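Local coordinates for protein putative alpha/beta hydrolase (Desulfitobacterium hafniense, PDB 4RPC) that is probably a hydrolase of the alpha/beta-hydrolase fold, perhaps using a catalytic serine, though its substrate is not known, at residues D165-Q170 with L245-E250; P153-E156 with A162-D165; S69-A74 with K195-R200; Q90-V95 with S100-M105. All coordinates share one frame; numbering follows the deposited sequence.

Interaction 1. Residues D165-Q170 with L245-E250; sequences DVEVLQ and LSKEPE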
loop_
_atom_site.group_PDB
_atom_site.type_symbol
_atom_site.label_atom_id
_atom_site.label_comp_id
_atom_site.label_asym_id
_atom_site.label_seq_id
_atom_site.Cartn_x
_atom_site.Cartn_y
_atom_site.Cartn_z
ATOM N N ASP A 165 -1.703 -9.271 16.544
ATOM C CA ASP A 165 -1.029 -8.157 15.811
ATOM C C ASP A 165 0.475 -8.350 15.636
ATOM O O ASP A 165 1.024 -8.056 14.582
ATOM C CB ASP A 165 -1.318 -6.814 16.492
ATOM C CG ASP A 165 -1.072 -6.854 17.991
ATOM O OD1 ASP A 165 -1.500 -7.799 18.703
ATOM O OD2 ASP A 165 -0.418 -5.928 18.457
ATOM N N VAL A 166 1.135 -8.861 16.677
ATOM C CA VAL A 166 2.543 -9.209 16.563
ATOM C C VAL A 166 2.782 -10.332 15.534
ATOM O O VAL A 166 3.609 -10.214 14.639
ATOM C CB VAL A 166 3.121 -9.598 17.926
ATOM C CG1 VAL A 166 4.511 -10.167 17.783
ATOM C CG2 VAL A 166 3.207 -8.380 18.822
ATOM N N GLU A 167 2.072 -11.428 15.662
ATOM C CA GLU A 167 2.277 -12.550 14.736
ATOM C C GLU A 167 2.010 -12.097 13.307
ATOM O O GLU A 167 2.729 -12.467 12.414
ATOM C CB GLU A 167 1.415 -13.758 15.122
ATOM C CG GLU A 167 0.079 -13.801 14.414
ATOM C CD GLU A 167 -0.554 -15.187 14.435
ATOM O OE1 GLU A 167 -0.989 -15.642 15.524
ATOM O OE2 GLU A 167 -0.613 -15.813 13.355
ATOM N N VAL A 168 1.019 -11.246 13.094
ATOM C CA VAL A 168 0.668 -10.799 11.739
ATOM C C VAL A 168 1.548 -9.692 11.128
ATOM O O VAL A 168 1.875 -9.757 9.956
ATOM C CB VAL A 168 -0.783 -10.299 11.685
ATOM C CG1 VAL A 168 -1.121 -9.761 10.313
ATOM C CG2 VAL A 168 -1.762 -11.426 12.006
ATOM N N LEU A 169 1.882 -8.674 11.904
ATOM C CA LEU A 169 2.537 -7.480 11.391
ATOM C C LEU A 169 4.046 -7.517 11.543
ATOM O O LEU A 169 4.776 -6.963 10.742
ATOM C CB LEU A 169 1.990 -6.214 12.129
ATOM C CG LEU A 169 0.549 -5.803 11.797
ATOM C CD1 LEU A 169 0.046 -4.592 12.552
ATOM C CD2 LEU A 169 0.356 -5.576 10.301
ATOM N N GLN A 170 4.523 -8.146 12.596
ATOM C CA GLN A 170 5.941 -8.142 12.860
ATOM C C GLN A 170 6.729 -8.662 11.673
ATOM O O GLN A 170 7.777 -8.113 11.369
ATOM C CB GLN A 170 6.244 -8.932 14.133
ATOM C CG GLN A 170 7.664 -8.762 14.620
ATOM C CD GLN A 170 8.015 -9.663 15.801
ATOM O OE1 GLN A 170 7.305 -10.573 16.164
ATOM N NE2 GLN A 170 9.116 -9.401 16.380
ATOM N N LEU A 245 -2.111 -10.150 3.332
ATOM C CA LEU A 245 -0.773 -9.995 2.751
ATOM C C LEU A 245 0.265 -10.727 3.563
ATOM O O LEU A 245 1.194 -11.339 3.021
ATOM C CB LEU A 245 -0.432 -8.484 2.699
ATOM C CG LEU A 245 0.889 -8.122 2.092
ATOM C CD1 LEU A 245 0.962 -8.636 0.656
ATOM C CD2 LEU A 245 1.062 -6.586 2.145
ATOM N N SER A 246 0.133 -10.652 4.873
ATOM C CA SER A 246 1.150 -11.211 5.741
ATOM C C SER A 246 1.152 -12.731 5.636
ATOM O O SER A 246 2.141 -13.311 5.193
ATOM C CB SER A 246 0.941 -10.795 7.175
ATOM O OG SER A 246 1.979 -11.258 7.986
ATOM N N LYS A 247 0.006 -13.339 5.905
ATOM C CA LYS A 247 -0.095 -14.784 6.039
ATOM C C LYS A 247 -0.693 -15.581 4.851
ATOM O O LYS A 247 -0.424 -16.795 4.770
ATOM C CB LYS A 247 -0.849 -15.060 7.310
ATOM C CG LYS A 247 -0.168 -14.409 8.520
ATOM C CD LYS A 247 -0.904 -14.662 9.819
ATOM C CE LYS A 247 -0.782 -16.121 10.253
ATOM N NZ LYS A 247 -2.039 -16.543 10.928
ATOM N N GLU A 248 -1.447 -14.927 3.945
ATOM C CA GLU A 248 -1.928 -15.528 2.681
ATOM C C GLU A 248 -1.742 -14.669 1.456
ATOM O O GLU A 248 -2.691 -14.413 0.745
ATOM C CB GLU A 248 -3.407 -15.791 2.771
ATOM C CG GLU A 248 -3.735 -16.515 4.043
ATOM C CD GLU A 248 -5.126 -16.243 4.508
ATOM O OE1 GLU A 248 -5.647 -15.102 4.370
ATOM O OE2 GLU A 248 -5.672 -17.203 5.041
ATOM N N PRO A 249 -0.520 -14.226 1.207
ATOM C CA PRO A 249 -0.247 -13.443 0.035
ATOM C C PRO A 249 -0.649 -14.171 -1.281
ATOM O O PRO A 249 -1.017 -13.537 -2.278
ATOM C CB PRO A 249 1.266 -13.216 0.126
ATOM C CG PRO A 249 1.777 -14.370 0.928
ATOM C CD PRO A 249 0.694 -14.698 1.886
ATOM N N GLU A 250 -0.620 -15.491 -1.270
ATOM C CA GLU A 250 -1.094 -16.254 -2.405
ATOM C C GLU A 250 -2.545 -15.936 -2.793
ATOM O O GLU A 250 -2.861 -16.025 -3.972
ATOM C CB GLU A 250 -0.851 -17.758 -2.227
ATOM C CG GLU A 250 -1.684 -18.451 -1.152
ATOM C CD GLU A 250 -1.156 -18.262 0.263
ATOM O OE1 GLU A 250 -0.113 -17.585 0.482
ATOM O OE2 GLU A 250 -1.824 -18.816 1.155
#
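S246 and K247, at the end of helix 243-247, reach across to V168 and E167 of helix 165-169, a worked example of how an alpha/beta hydrolase joins the short helix after its last strand, 232-236, to one from the long segment between strands 112-119 and 204-210, where this fold commonly inserts its cap. S246 has OG anti to its backbone N (chi1 -176°), a setting that carries the hydroxyl to the carbonyl oxygen of V168. The hydrogen bond from S246 OG to V168 O refines to 2.5 Å, short enough that its length deserves caution. V168 also meets S246 by carbon contact: its CG1 lies 3.9 Å from S246 CB. The other branch, CG2, packs 4.0 Å from K247 CD, the two side chains crossing at about a right angle, and F160 also touches V168. K247 first runs straight, then bends at chi3 (70°) and again at chi4, bringing its amine to the carboxylate of E167, whose chain is extended beyond CG. Both partners of this salt bridge are exposed, whereas V168 is buried. The lysine comes at the carboxylate nearly end-on, NZ lying almost in line with the C-O bond of E167 OE2, at 2.9 Å.

Interaction 2. Residues P153-E156 with A162-D165; sequences PVKE and ANND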
loop_
_atom_site.group_PDB
_atom_site.type_symbol
_atom_site.label_atom_id
_atom_site.label_comp_id
_atom_site.label_asym_id
_atom_site.label_seq_id
_atom_site.Cartn_x
_atom_site.Cartn_y
_atom_site.Cartn_z
ATOM N N PRO A 153 -6.772 2.151 21.233
ATOM C CA PRO A 153 -7.686 1.335 20.459
ATOM C C PRO A 153 -7.158 1.080 19.047
ATOM O O PRO A 153 -7.900 0.624 18.197
ATOM C CB PRO A 153 -8.928 2.209 20.406
ATOM C CG PRO A 153 -8.367 3.600 20.303
ATOM C CD PRO A 153 -7.069 3.584 21.076
ATOM N N VAL A 154 -5.891 1.404 18.784
ATOM C CA VAL A 154 -5.338 1.128 17.485
ATOM C C VAL A 154 -5.395 -0.383 17.254
ATOM O O VAL A 154 -5.746 -0.823 16.199
ATOM C CB VAL A 154 -3.895 1.637 17.370
ATOM C CG1 VAL A 154 -3.223 1.088 16.126
ATOM C CG2 VAL A 154 -3.851 3.179 17.357
ATOM N N LYS A 155 -5.013 -1.172 18.231
ATOM C CA LYS A 155 -4.881 -2.590 18.002
ATOM C C LYS A 155 -6.221 -3.153 17.519
ATOM O O LYS A 155 -6.257 -3.894 16.542
ATOM C CB LYS A 155 -4.479 -3.273 19.299
ATOM C CG LYS A 155 -4.219 -4.759 19.189
ATOM C CD LYS A 155 -3.735 -5.310 20.520
ATOM C CE LYS A 155 -4.907 -5.564 21.414
ATOM N NZ LYS A 155 -4.390 -6.008 22.706
ATOM N N GLU A 156 -7.303 -2.734 18.180
ATOM C CA GLU A 156 -8.662 -3.255 17.918
ATOM C C GLU A 156 -9.181 -2.700 16.630
ATOM O O GLU A 156 -9.773 -3.425 15.865
ATOM C CB GLU A 156 -9.672 -2.892 19.032
ATOM C CG GLU A 156 -9.346 -3.482 20.391
ATOM C CD GLU A 156 -8.186 -2.768 21.073
ATOM O OE1 GLU A 156 -7.627 -1.778 20.497
ATOM O OE2 GLU A 156 -7.800 -3.225 22.165
ATOM N N ALA A 162 -7.752 -10.091 18.907
ATOM C CA ALA A 162 -7.263 -11.407 19.351
ATOM C C ALA A 162 -5.789 -11.376 19.790
ATOM O O ALA A 162 -5.222 -12.416 20.162
ATOM C CB ALA A 162 -7.457 -12.456 18.267
ATOM N N ASN A 163 -5.151 -10.214 19.743
ATOM C CA ASN A 163 -3.743 -10.155 20.067
ATOM C C ASN A 163 -2.870 -10.902 19.101
ATOM O O ASN A 163 -1.789 -11.340 19.438
ATOM C CB ASN A 163 -3.498 -10.688 21.491
ATOM C CG ASN A 163 -3.114 -9.613 22.433
ATOM O OD1 ASN A 163 -3.438 -8.442 22.217
ATOM N ND2 ASN A 163 -2.395 -9.985 23.477
ATOM N N ASN A 164 -3.330 -11.018 17.879
ATOM C CA ASN A 164 -2.519 -11.593 16.839
ATOM C C ASN A 164 -1.722 -10.524 16.063
ATOM O O ASN A 164 -1.116 -10.829 15.049
ATOM C CB ASN A 164 -3.432 -12.421 15.908
ATOM C CG ASN A 164 -4.595 -11.607 15.329
ATOM O OD1 ASN A 164 -5.128 -10.686 15.980
ATOM N ND2 ASN A 164 -4.974 -11.925 14.084
ATOM N N ASP A 165 -1.703 -9.271 16.544
ATOM C CA ASP A 165 -1.029 -8.157 15.811
ATOM C C ASP A 165 0.475 -8.350 15.636
ATOM O O ASP A 165 1.024 -8.056 14.582
ATOM C CB ASP A 165 -1.318 -6.814 16.492
ATOM C CG ASP A 165 -1.072 -6.854 17.991
ATOM O OD1 ASP A 165 -1.500 -7.799 18.703
ATOM O OD2 ASP A 165 -0.418 -5.928 18.457
#
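The amine of K155 is tied to the side-chain carbonyl of N163 by a hydrogen bond of 2.7 Å between K155 NZ and N163 OD1. NZ comes in close to the line of the C=O bond (159°) and is tilted 16° from the carbonyl plane. K155 gets there by running out extended from its helix and then bending at chi3 (82°), so that CE and NZ turn toward the asparagine. N163 starts with its CB pointing away, and the end of the side chain returns to meet the lysine. On the way the lysine stem crosses D165 at about a right angle, K155 CD lying 3.8 Å from D165 OD1. This is contact with methylene groups: the carboxylate is instead held by L150 N at OD2 and by H149 ND1 at OD1, and K155 NZ stays 5.3 Å from D165 OD1. An alanine in place of K155 would probably leave N163 OD1 without this donor and uncover the flank of the D165 carboxylate. L150 and F160 pack on K155, where short helix 154-157 meets the turn leading into helix 165-169, both in the long segment between strands 112-119 and 204-210, where this fold commonly carries its cap.

Interaction 3. Residues S69-A74 with K195-R200; sequences SVEETA and KAKNAR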
loop_
_atom_site.group_PDB
_atom_site.type_symbol
_atom_site.label_atom_id
_atom_site.label_comp_id
_atom_site.label_asym_id
_atom_site.label_seq_id
_atom_site.Cartn_x
_atom_site.Cartn_y
_atom_site.Cartn_z
ATOM N N SER A 69 6.042 13.475 0.340
ATOM C CA SER A 69 4.619 13.404 0.216
ATOM C C SER A 69 4.224 12.273 -0.732
ATOM O O SER A 69 4.994 11.786 -1.546
ATOM C CB SER A 69 4.093 14.721 -0.378
ATOM O OG SER A 69 4.660 14.871 -1.659
ATOM N N VAL A 70 2.971 11.895 -0.638
ATOM C CA VAL A 70 2.438 10.929 -1.527
ATOM C C VAL A 70 2.589 11.467 -2.904
ATOM O O VAL A 70 2.974 10.714 -3.784
ATOM C CB VAL A 70 0.949 10.616 -1.224
ATOM C CG1 VAL A 70 0.342 9.760 -2.319
ATOM C CG2 VAL A 70 0.778 9.989 0.132
ATOM N N GLU A 71 2.260 12.744 -3.140
ATOM C CA GLU A 71 2.376 13.350 -4.500
ATOM C C GLU A 71 3.816 13.267 -5.095
ATOM O O GLU A 71 4.023 12.988 -6.298
ATOM C CB GLU A 71 1.930 14.837 -4.514
ATOM C CG GLU A 71 0.432 15.073 -4.248
ATOM C CD GLU A 71 0.034 15.043 -2.766
ATOM O OE1 GLU A 71 0.874 14.776 -1.869
ATOM O OE2 GLU A 71 -1.158 15.275 -2.482
ATOM N N GLU A 72 4.805 13.602 -4.283
ATOM C CA GLU A 72 6.164 13.587 -4.795
ATOM C C GLU A 72 6.655 12.129 -5.035
ATOM O O GLU A 72 7.256 11.823 -6.060
ATOM C CB GLU A 72 7.059 14.366 -3.877
ATOM C CG GLU A 72 8.375 14.742 -4.536
ATOM C CD GLU A 72 9.092 15.860 -3.777
ATOM O OE1 GLU A 72 8.434 16.911 -3.511
ATOM O OE2 GLU A 72 10.289 15.664 -3.450
ATOM N N THR A 73 6.296 11.221 -4.160
ATOM C CA THR A 73 6.628 9.807 -4.344
ATOM C C THR A 73 5.964 9.248 -5.622
ATOM O O THR A 73 6.627 8.637 -6.499
ATOM C CB THR A 73 6.254 9.052 -3.052
ATOM O OG1 THR A 73 7.188 9.427 -2.043
ATOM C CG2 THR A 73 6.262 7.547 -3.232
ATOM N N ALA A 74 4.685 9.558 -5.815
ATOM C CA ALA A 74 3.964 9.148 -7.033
ATOM C C ALA A 74 4.637 9.740 -8.273
ATOM O O ALA A 74 4.942 9.003 -9.219
ATOM C CB ALA A 74 2.493 9.539 -6.963
ATOM N N LYS A 195 -10.000 13.633 -0.935
ATOM C CA LYS A 195 -11.246 14.341 -1.209
ATOM C C LYS A 195 -10.979 15.700 -1.819
ATOM O O LYS A 195 -11.672 16.086 -2.763
ATOM C CB LYS A 195 -12.080 14.508 0.078
ATOM C CG LYS A 195 -13.395 15.250 -0.124
ATOM C CD LYS A 195 -14.563 14.554 0.582
ATOM C CE LYS A 195 -15.792 15.452 0.655
ATOM N NZ LYS A 195 -16.169 15.999 -0.691
ATOM N N ALA A 196 -9.957 16.387 -1.290
ATOM C CA ALA A 196 -9.644 17.759 -1.671
ATOM C C ALA A 196 -9.219 17.897 -3.112
ATOM O O ALA A 196 -9.252 18.992 -3.653
ATOM C CB ALA A 196 -8.556 18.334 -0.782
ATOM N N LYS A 197 -8.788 16.800 -3.720
ATOM C CA LYS A 197 -8.335 16.839 -5.094
ATOM C C LYS A 197 -9.463 16.925 -6.118
ATOM O O LYS A 197 -9.225 17.325 -7.223
ATOM C CB LYS A 197 -7.486 15.628 -5.383
ATOM C CG LYS A 197 -6.237 15.694 -4.543
ATOM C CD LYS A 197 -5.274 14.634 -4.926
ATOM C CE LYS A 197 -4.084 14.707 -3.997
ATOM N NZ LYS A 197 -3.097 15.623 -4.585
ATOM N N ASN A 198 -10.677 16.540 -5.747
ATOM C CA ASN A 198 -11.760 16.460 -6.700
ATOM C C ASN A 198 -11.332 15.657 -7.927
ATOM O O ASN A 198 -11.465 16.107 -9.057
ATOM C CB ASN A 198 -12.221 17.849 -7.114
ATOM C CG ASN A 198 -13.461 17.789 -7.976
ATOM O OD1 ASN A 198 -14.281 16.914 -7.775
ATOM N ND2 ASN A 198 -13.565 18.663 -8.981
ATOM N N ALA A 199 -10.807 14.466 -7.671
ATOM C CA ALA A 199 -10.177 13.669 -8.698
ATOM C C ALA A 199 -11.169 12.721 -9.375
ATOM O O ALA A 199 -12.293 12.536 -8.927
ATOM C CB ALA A 199 -9.043 12.899 -8.102
ATOM N N ARG A 200 -10.765 12.199 -10.522
ATOM C CA ARG A 200 -11.564 11.210 -11.263
ATOM C C ARG A 200 -10.550 10.245 -11.798
ATOM O O ARG A 200 -9.560 10.654 -12.355
ATOM C CB ARG A 200 -12.352 11.831 -12.418
ATOM C CG ARG A 200 -13.575 12.662 -12.000
ATOM C CD ARG A 200 -14.666 11.875 -11.270
ATOM N NE ARG A 200 -15.590 11.260 -12.226
ATOM C CZ ARG A 200 -16.441 10.259 -11.981
ATOM N NH1 ARG A 200 -16.528 9.691 -10.790
ATOM N NH2 ARG A 200 -17.215 9.826 -12.956
#
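A bend at chi2 of E71 (81°) and another at chi4 of K197 (-90°) bring a carboxylate and an amine together from opposite directions. Each side chain leaves its backbone toward the other segment, and K197 stays extended until that last turn. The contact lies at the surface of the alpha/beta-hydrolase fold, where the first turn of helix 70-83 meets the loop between helix 179-191 and strand 204-210. The CA atoms of E71 and K197 are 11.3 Å apart, and the two long side chains span that distance with a salt bridge. K197 NZ donates to E71 OE2 at 2.9 Å, taking the anti lone pair, the one turned away from the other carboxylate oxygen. That approach leaves the amine beside the glutamate stem as well, K197 NZ lying 3.6 Å from E71 CG. Y192 packs on both side chains, and E104 of helix 97-108 offers K197 a second, long and weak ion pair. A glutamine in place of E71 would probably leave K197 without its principal counter-charge, with the weak, long ion pair to E104 as a poorer substitute. The glutamate stands near a helix start, where its negative charge is likely to be favoured by the helix dipole. That start is itself capped: S69 is the N-cap, and its OG accepts from E72 N at 2.9 Å with an N-H...O angle of 160°.

Interaction 4. Residues Q90-V95 with S100-M105; sequences QAIYGV and SVAVEM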
loop_
_atom_site.group_PDB
_atom_site.type_symbol
_atom_site.label_atom_id
_atom_site.label_comp_id
_atom_site.label_asym_id
_atom_site.label_seq_id
_atom_site.Cartn_x
_atom_site.Cartn_y
_atom_site.Cartn_z
ATOM N N GLN A 90 -1.158 -2.704 -15.868
ATOM C CA GLN A 90 -2.439 -3.401 -15.890
ATOM C C GLN A 90 -3.040 -3.351 -14.528
ATOM O O GLN A 90 -4.263 -3.291 -14.408
ATOM C CB GLN A 90 -2.318 -4.857 -16.332
ATOM C CG GLN A 90 -1.924 -5.120 -17.775
ATOM C CD GLN A 90 -2.760 -4.390 -18.754
ATOM O OE1 GLN A 90 -3.989 -4.428 -18.709
ATOM N NE2 GLN A 90 -2.099 -3.663 -19.633
ATOM N N ALA A 91 -2.181 -3.373 -13.486
ATOM C CA ALA A 91 -2.646 -3.278 -12.089
ATOM C C ALA A 91 -1.585 -2.716 -11.139
ATOM O O ALA A 91 -0.429 -3.097 -11.216
ATOM C CB ALA A 91 -3.050 -4.655 -11.591
ATOM N N ILE A 92 -2.020 -1.886 -10.212
ATOM C CA ILE A 92 -1.267 -1.520 -9.039
ATOM C C ILE A 92 -1.943 -2.087 -7.785
ATOM O O ILE A 92 -3.149 -1.849 -7.555
ATOM C CB ILE A 92 -1.183 -0.001 -8.877
ATOM C CG1 ILE A 92 -0.839 0.671 -10.212
ATOM C CG2 ILE A 92 -0.099 0.354 -7.871
ATOM C CD1 ILE A 92 -0.691 2.163 -10.024
ATOM N N TYR A 93 -1.197 -2.884 -7.024
ATOM C CA TYR A 93 -1.623 -3.285 -5.727
ATOM C C TYR A 93 -0.859 -2.394 -4.764
ATOM O O TYR A 93 0.340 -2.204 -4.900
ATOM C CB TYR A 93 -1.357 -4.771 -5.478
ATOM C CG TYR A 93 -1.549 -5.140 -4.041
ATOM C CD1 TYR A 93 -2.776 -5.528 -3.554
ATOM C CD2 TYR A 93 -0.493 -5.013 -3.137
ATOM C CE1 TYR A 93 -2.948 -5.839 -2.222
ATOM C CE2 TYR A 93 -0.664 -5.322 -1.810
ATOM C CZ TYR A 93 -1.902 -5.724 -1.355
ATOM O OH TYR A 93 -2.011 -6.041 -0.018
ATOM N N GLY A 94 -1.554 -1.778 -3.835
ATOM C CA GLY A 94 -0.882 -1.008 -2.844
ATOM C C GLY A 94 -1.456 -1.290 -1.506
ATOM O O GLY A 94 -2.686 -1.375 -1.342
ATOM N N VAL A 95 -0.566 -1.482 -0.540
ATOM C CA VAL A 95 -1.003 -1.760 0.805
ATOM C C VAL A 95 -0.694 -0.559 1.653
ATOM O O VAL A 95 0.422 -0.043 1.643
ATOM C CB VAL A 95 -0.387 -3.063 1.391
ATOM C CG1 VAL A 95 1.123 -2.975 1.469
ATOM C CG2 VAL A 95 -0.969 -3.342 2.789
ATOM N N SER A 100 -2.310 4.748 -1.229
ATOM C CA SER A 100 -2.450 6.177 -1.491
ATOM C C SER A 100 -1.545 6.547 -2.629
ATOM O O SER A 100 -1.940 7.310 -3.475
ATOM C CB SER A 100 -2.084 7.035 -0.266
ATOM O OG SER A 100 -2.952 6.748 0.754
ATOM N N VAL A 101 -0.356 5.996 -2.659
ATOM C CA VAL A 101 0.559 6.206 -3.800
ATOM C C VAL A 101 -0.085 5.652 -5.123
ATOM O O VAL A 101 -0.003 6.276 -6.186
ATOM C CB VAL A 101 1.899 5.563 -3.555
ATOM C CG1 VAL A 101 2.803 5.689 -4.793
ATOM C CG2 VAL A 101 2.577 6.184 -2.348
ATOM N N ALA A 102 -0.731 4.501 -5.044
ATOM C CA ALA A 102 -1.379 3.916 -6.228
ATOM C C ALA A 102 -2.470 4.862 -6.760
ATOM O O ALA A 102 -2.507 5.146 -7.931
ATOM C CB ALA A 102 -1.994 2.584 -5.879
ATOM N N VAL A 103 -3.333 5.369 -5.865
ATOM C CA VAL A 103 -4.414 6.234 -6.265
ATOM C C VAL A 103 -3.852 7.475 -6.892
ATOM O O VAL A 103 -4.276 7.912 -7.947
ATOM C CB VAL A 103 -5.329 6.575 -5.075
ATOM C CG1 VAL A 103 -6.377 7.612 -5.460
ATOM C CG2 VAL A 103 -6.030 5.332 -4.605
ATOM N N GLU A 104 -2.866 8.053 -6.235
ATOM C CA GLU A 104 -2.224 9.259 -6.772
ATOM C C GLU A 104 -1.640 9.032 -8.154
ATOM O O GLU A 104 -1.648 9.941 -9.024
ATOM C CB GLU A 104 -1.132 9.731 -5.835
ATOM C CG GLU A 104 -0.383 10.959 -6.256
ATOM C CD GLU A 104 -1.201 12.199 -6.206
ATOM O OE1 GLU A 104 -2.250 12.229 -5.518
ATOM O OE2 GLU A 104 -0.791 13.151 -6.887
HETATM N N MSE A 105 -1.065 7.871 -8.365
HETATM C CA MSE A 105 -0.603 7.552 -9.729
HETATM C C MSE A 105 -1.737 7.494 -10.735
HETATM O O MSE A 105 -1.572 7.924 -11.849
HETATM C CB MSE A 105 0.206 6.267 -9.722
HETATM C CG MSE A 105 1.594 6.704 -9.220
HETATM SE SE MSE A 105 2.597 5.053 -9.132
HETATM C CE MSE A 105 3.044 5.199 -11.064
#
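No ring or other flat side chain enters the contact of I92 with A102 and M105; the ring of Y93 leaves the strand on the side away from the helix, and its OH is hydrogen-bonded to D119. What meets instead is branched and rounded. I92 carries CG2 anti to its backbone N and CG1 beside that nitrogen (chi1 -45°), which turns CG2 to the helix, while the extended chi2 carries CD1 farther along it. CG2 presses on the methyl of A102, 3.5 Å from A102 CB, and CD1 lies 4.2 Å from M105 CB and 4.1 Å from the carbonyl oxygen of A102. M105 is modelled as selenomethionine, and its side chain also packs on L77 and L81 of helix 70-83. G94 matters by what it lacks: a CB there would fall 3.6 Å from A102 CB, so the small pair lets strand 88-95 and helix 97-108 lie close within their beta-alpha-beta unit. G94 also opens a sequence pattern, with S96 and G98, consistent with the nucleophile elbow of this family. The touching side chains are buried and apolar, and they meet through carbon atoms, so the grip rests on close fit and exclusion of water rather than on directional bonds.

Overall arrangement
Interaction 4 is central to this alpha/beta hydrolase, its centre about 7 Å from that of the chain, where strand 88-95 of the mixed sheet meets helix 97-108. Interaction 3, about 12 Å from it between centres, touches it through E104 and S100 and brackets both it and interaction 2 along the chain. Interaction 1, whose segments alternate with those of interaction 3, lies across the chain's centre from it, centres about 28 Å apart, and packs L245 on Y93 and V95. Interaction 2, its centre about 13 Å from that of interaction 1, shares D165; both open after interaction 4 closes. The probable elbow strand is thus linked outward to helix 70-83, loop 195-200 and probably the inserted cap.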